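Local coordinates for geranyltranstransferase (Legionella pneumophila subsp. pneumophila, PDB 3LOM) that is a geranyltransferase of isoprenoid biosynthesis, probably joining geranyl diphosphate to isopentenyl diphosphate to make farnesyl diphosphate with the help of magnesium, at the interface of chains A and B. Residues are numbered along the deposited sequence; one frame, centred on the assembly and turned at random. Chains: chain A/B, Geranyltranstransferase.

Contact 1: the interface of chains A and B. Residues chain A 149, 152-153, 158; chain B 31, 125, 129.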
loop_
_atom_site.group_PDB
_atom_site.type_symbol
_atom_site.label_atom_id
_atom_site.label_comp_id
_atom_site.label_asym_id
_atom_site.label_seq_id
_atom_site.Cartn_x
_atom_site.Cartn_y
_atom_site.Cartn_z
ATOM N N GLN A 149 9.616 7.354 0.886
ATOM C CA GLN A 149 10.180 6.635 2.037
ATOM C C GLN A 149 9.529 7.064 3.344
ATOM O O GLN A 149 9.115 6.218 4.136
ATOM C CB GLN A 149 11.692 6.868 2.120
ATOM C CG GLN A 149 12.467 5.808 2.892
ATOM C CD GLN A 149 13.107 4.771 1.985
ATOM O OE1 GLN A 149 12.615 3.647 1.869
ATOM N NE2 GLN A 149 14.205 5.144 1.334
ATOM N N VAL A 152 5.785 5.708 3.593
ATOM C CA VAL A 152 5.764 4.265 3.649
ATOM C C VAL A 152 6.394 3.692 4.955
ATOM O O VAL A 152 5.955 2.646 5.455
ATOM C CB VAL A 152 6.352 3.723 2.315
ATOM C CG1 VAL A 152 7.333 2.627 2.519
ATOM C CG2 VAL A 152 5.215 3.281 1.390
ATOM N N ASN A 153 7.375 4.401 5.525
ATOM C CA ASN A 153 7.918 4.055 6.847
ATOM C C ASN A 153 6.904 4.354 7.944
ATOM O O ASN A 153 6.778 3.588 8.899
ATOM C CB ASN A 153 9.231 4.805 7.154
ATOM C CG ASN A 153 10.429 4.283 6.357
ATOM O OD1 ASN A 153 11.487 4.914 6.334
ATOM N ND2 ASN A 153 10.272 3.137 5.710
ATOM N N SER A 158 6.409 -0.791 10.846
ATOM C CA SER A 158 7.233 -0.112 11.841
ATOM C C SER A 158 6.496 1.074 12.446
ATOM O O SER A 158 6.997 1.713 13.369
ATOM C CB SER A 158 8.563 0.351 11.230
ATOM O OG SER A 158 9.241 -0.722 10.586
ATOM N N ILE B 31 13.577 -5.874 10.012
ATOM C CA ILE B 31 12.573 -4.810 10.163
ATOM C C ILE B 31 12.150 -4.650 11.614
ATOM O O ILE B 31 11.873 -5.632 12.297
ATOM C CB ILE B 31 11.284 -5.062 9.297
ATOM C CG1 ILE B 31 11.624 -5.433 7.847
ATOM C CG2 ILE B 31 10.309 -3.858 9.361
ATOM C CD1 ILE B 31 12.297 -4.325 7.018
ATOM N N ALA B 125 2.777 -2.072 1.971
ATOM C CA ALA B 125 3.723 -0.999 2.313
ATOM C C ALA B 125 5.174 -1.465 2.370
ATOM O O ALA B 125 6.058 -0.787 1.838
ATOM C CB ALA B 125 3.342 -0.335 3.630
ATOM N N GLU B 129 8.685 -0.104 0.729
ATOM C CA GLU B 129 9.838 0.191 1.590
ATOM C C GLU B 129 11.101 -0.514 1.117
ATOM O O GLU B 129 12.142 0.118 0.985
ATOM C CB GLU B 129 9.546 -0.192 3.041
ATOM C CG GLU B 129 10.642 0.198 4.028
ATOM C CD GLU B 129 10.268 -0.090 5.472
ATOM O OE1 GLU B 129 11.125 -0.627 6.208
ATOM O OE2 GLU B 129 9.122 0.222 5.873
HETATM O O HOH W 1 6.492 -0.113 5.129
#

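Contact 2: the interface of chains A and B. Residues chain A 31-34, 38, 42, 126; chain B 157-158, 162.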
loop_
_atom_site.group_PDB
_atom_site.type_symbol
_atom_site.label_atom_id
_atom_site.label_comp_id
_atom_site.label_asym_id
_atom_site.label_seq_id
_atom_site.Cartn_x
_atom_site.Cartn_y
_atom_site.Cartn_z
ATOM N N ILE A 31 -7.053 8.705 -13.629
ATOM C CA ILE A 31 -6.650 7.293 -13.500
ATOM C C ILE A 31 -7.652 6.367 -14.181
ATOM O O ILE A 31 -8.865 6.579 -14.090
ATOM C CB ILE A 31 -6.549 6.826 -12.024
ATOM C CG1 ILE A 31 -6.081 7.953 -11.117
ATOM C CG2 ILE A 31 -5.606 5.629 -11.889
ATOM C CD1 ILE A 31 -6.759 7.935 -9.785
ATOM N N ILE A 32 -7.129 5.343 -14.856
ATOM C CA ILE A 32 -7.949 4.285 -15.420
ATOM C C ILE A 32 -8.435 3.401 -14.274
ATOM O O ILE A 32 -7.642 2.741 -13.610
ATOM C CB ILE A 32 -7.161 3.411 -16.432
ATOM C CG1 ILE A 32 -6.173 4.248 -17.278
ATOM C CG2 ILE A 32 -8.121 2.558 -17.282
ATOM C CD1 ILE A 32 -6.796 5.198 -18.306
ATOM N N ILE A 33 -9.734 3.424 -14.013
ATOM C CA ILE A 33 -10.319 2.598 -12.963
ATOM C C ILE A 33 -11.352 1.676 -13.611
ATOM O O ILE A 33 -12.509 2.055 -13.746
ATOM C CB ILE A 33 -10.961 3.470 -11.844
ATOM C CG1 ILE A 33 -9.994 4.583 -11.408
ATOM C CG2 ILE A 33 -11.366 2.601 -10.646
ATOM C CD1 ILE A 33 -10.572 5.618 -10.466
ATOM N N PRO A 34 -10.929 0.467 -14.041
ATOM C CA PRO A 34 -11.814 -0.438 -14.791
ATOM C C PRO A 34 -13.056 -0.941 -14.040
ATOM O O PRO A 34 -14.020 -1.355 -14.684
ATOM C CB PRO A 34 -10.895 -1.614 -15.146
ATOM C CG PRO A 34 -9.516 -1.031 -15.122
ATOM C CD PRO A 34 -9.553 -0.066 -13.977
ATOM N N ILE A 38 -15.296 0.309 -7.735
ATOM C CA ILE A 38 -14.110 0.938 -7.160
ATOM C C ILE A 38 -14.173 2.459 -7.285
ATOM O O ILE A 38 -14.098 3.143 -6.264
ATOM C CB ILE A 38 -12.789 0.323 -7.696
ATOM C CG1 ILE A 38 -12.708 -1.168 -7.331
ATOM C CG2 ILE A 38 -11.560 1.076 -7.174
ATOM C CD1 ILE A 38 -12.810 -1.493 -5.836
ATOM N N LEU A 42 -14.351 4.804 -4.047
ATOM C CA LEU A 42 -13.293 5.822 -3.929
ATOM C C LEU A 42 -13.845 7.224 -3.701
ATOM O O LEU A 42 -13.444 7.910 -2.766
ATOM C CB LEU A 42 -12.421 5.848 -5.188
ATOM C CG LEU A 42 -11.259 4.864 -5.293
ATOM C CD1 LEU A 42 -10.797 4.765 -6.729
ATOM C CD2 LEU A 42 -10.118 5.326 -4.413
ATOM N N LEU A 126 -2.478 3.966 -4.468
ATOM C CA LEU A 126 -2.647 5.214 -5.230
ATOM C C LEU A 126 -1.777 6.343 -4.695
ATOM O O LEU A 126 -1.121 7.036 -5.476
ATOM C CB LEU A 126 -4.115 5.666 -5.327
ATOM C CG LEU A 126 -4.353 6.895 -6.234
ATOM C CD1 LEU A 126 -3.876 6.654 -7.673
ATOM C CD2 LEU A 126 -5.798 7.389 -6.214
ATOM N N ILE B 157 -5.617 0.310 -8.278
ATOM C CA ILE B 157 -6.954 0.463 -8.869
ATOM C C ILE B 157 -7.020 0.322 -10.394
ATOM O O ILE B 157 -8.086 0.067 -10.937
ATOM C CB ILE B 157 -7.647 1.783 -8.440
ATOM C CG1 ILE B 157 -6.898 3.008 -8.985
ATOM C CG2 ILE B 157 -7.791 1.826 -6.925
ATOM C CD1 ILE B 157 -7.455 4.367 -8.510
ATOM N N SER B 158 -5.889 0.488 -11.076
ATOM C CA SER B 158 -5.832 0.272 -12.521
ATOM C C SER B 158 -5.598 -1.186 -12.859
ATOM O O SER B 158 -5.721 -1.581 -14.016
ATOM C CB SER B 158 -4.730 1.121 -13.170
ATOM O OG SER B 158 -4.938 2.497 -12.933
ATOM N N SER B 162 -9.030 -3.373 -9.060
ATOM C CA SER B 162 -10.203 -3.433 -9.943
ATOM C C SER B 162 -10.509 -4.846 -10.407
ATOM O O SER B 162 -11.664 -5.250 -10.385
ATOM C CB SER B 162 -10.050 -2.508 -11.148
ATOM O OG SER B 162 -10.314 -1.165 -10.750
#

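Contact 1: the interface of chains A and B
Helix 141-155 of chain A packs beside helix 113-134 of chain B in the mainly helical polyprenyl synthase fold, and A:Asn153 and A:Val152 meet B:Glu129 where the two come together. B:Glu129 leaves its helix with CG anti to the backbone N (chi1 -175°) and stays extended beyond CG, a straight arm that carries the carboxylate across to chain A. There the amide nitrogen ND2 of A:Asn153 stands 3.1 Å from the carboxylate oxygen OE2 of B:Glu129. The two side chains cross at about a right angle, with amide and carboxylate planes 83° apart. The amide donates a hydrogen bond to OE2 from above the carboxylate face, not along a lone pair of that oxygen. OE2 has a second partner in a water on the opposite side of that plane. This water is 2.8 Å from OE2 of B:Glu129 and 2.8 Å from the backbone oxygen O of A:Val152, bridging a carboxylate and a carbonyl, two groups that both normally accept. At the root of the arm, the methyl CG1 of A:Val152 rests 3.6 Å from CA of B:Glu129 and also touches its CB. The backbone of B:Ala125, one turn earlier, flanks the same valine. Further out, the hydroxyl OG of A:Ser158 touches the methyl CG2 of B:Ile31 at 3.5 Å. The patch illustrates how an acidic side chain can be accommodated between helices: apolar support at its stem, an amide over its head and a water bridge to the neighbouring backbone. It thereby helps join the two subunits of what is probably the family's usual homodimer.

Contact 2: the interface of chains A and B
The ring of A:Pro34 turns one face to chain B, with CB and the hydroxyl OG of B:Ser162 lying over it. CD of A:Pro34 is 3.8 Å from CB of B:Ser162. The same CD of A:Pro34 lies 3.4 Å from the backbone oxygen O of B:Ile157. At the ring edge, CG of A:Pro34 comes within 4.0 Å of the backbone oxygen O of B:Ser158. Two flat carbonyl groups take hydroxyl donors. OG of B:Ser158 gives a hydrogen bond of 2.8 Å to the backbone O of A:Ile32, in the carbonyl plane and on a lone pair, with a C=O...donor angle of 143°. Within chain B, OG of B:Ser162 donates to the backbone O of B:Ile157 at 2.6 Å, slightly tilted from that carbonyl's plane. This bond within chain B ties the loop to the start of helix 160-170 and probably helps fix the backbone of B:Ile157, the apolar centre of the contact. Its CG1 takes the crowded position between the backbone N and the carbonyl carbon (chi1 65°), sending CD1 and CG2 into separate neighbourhoods. CD1 of B:Ile157 meets CD1 of A:Leu42 tip to tip at 3.8 Å. It also lies 3.9 Å from CD1 of A:Ile31, whose side chain crosses at about a right angle, and touches A:Ile33 and, more loosely, A:Leu126. The other branch, CG2 of B:Ile157, packs against CG2 of A:Ile38 at 3.9 Å. As an example of a knob set among branched aliphatic side chains, with a directed hydrogen bond beside it, the site lets a loop of one subunit lock onto residues 31-34 and helix 36-46 of the other, probably stabilising the dimer.

About 23 Å separates the C-alpha centres of contact 1 and contact 2 within one two-fold interface, and each has a twin with the chains exchanged. Residues Ile31 and Ser158 serve in both, and their pairing is the same contact with the chains swapped, so contact 1 adjoins the twin of contact 2. Helix 113-135 also supplies residues to each. The segment that follows helix 141-155 thus reaches the partner's 31-34 segment at two places related by the two-fold axis. Contact 1 is largely polar and water-mediated, contact 2 largely apolar. The repeats hold the subunits on both sides of the axis, which may limit rocking.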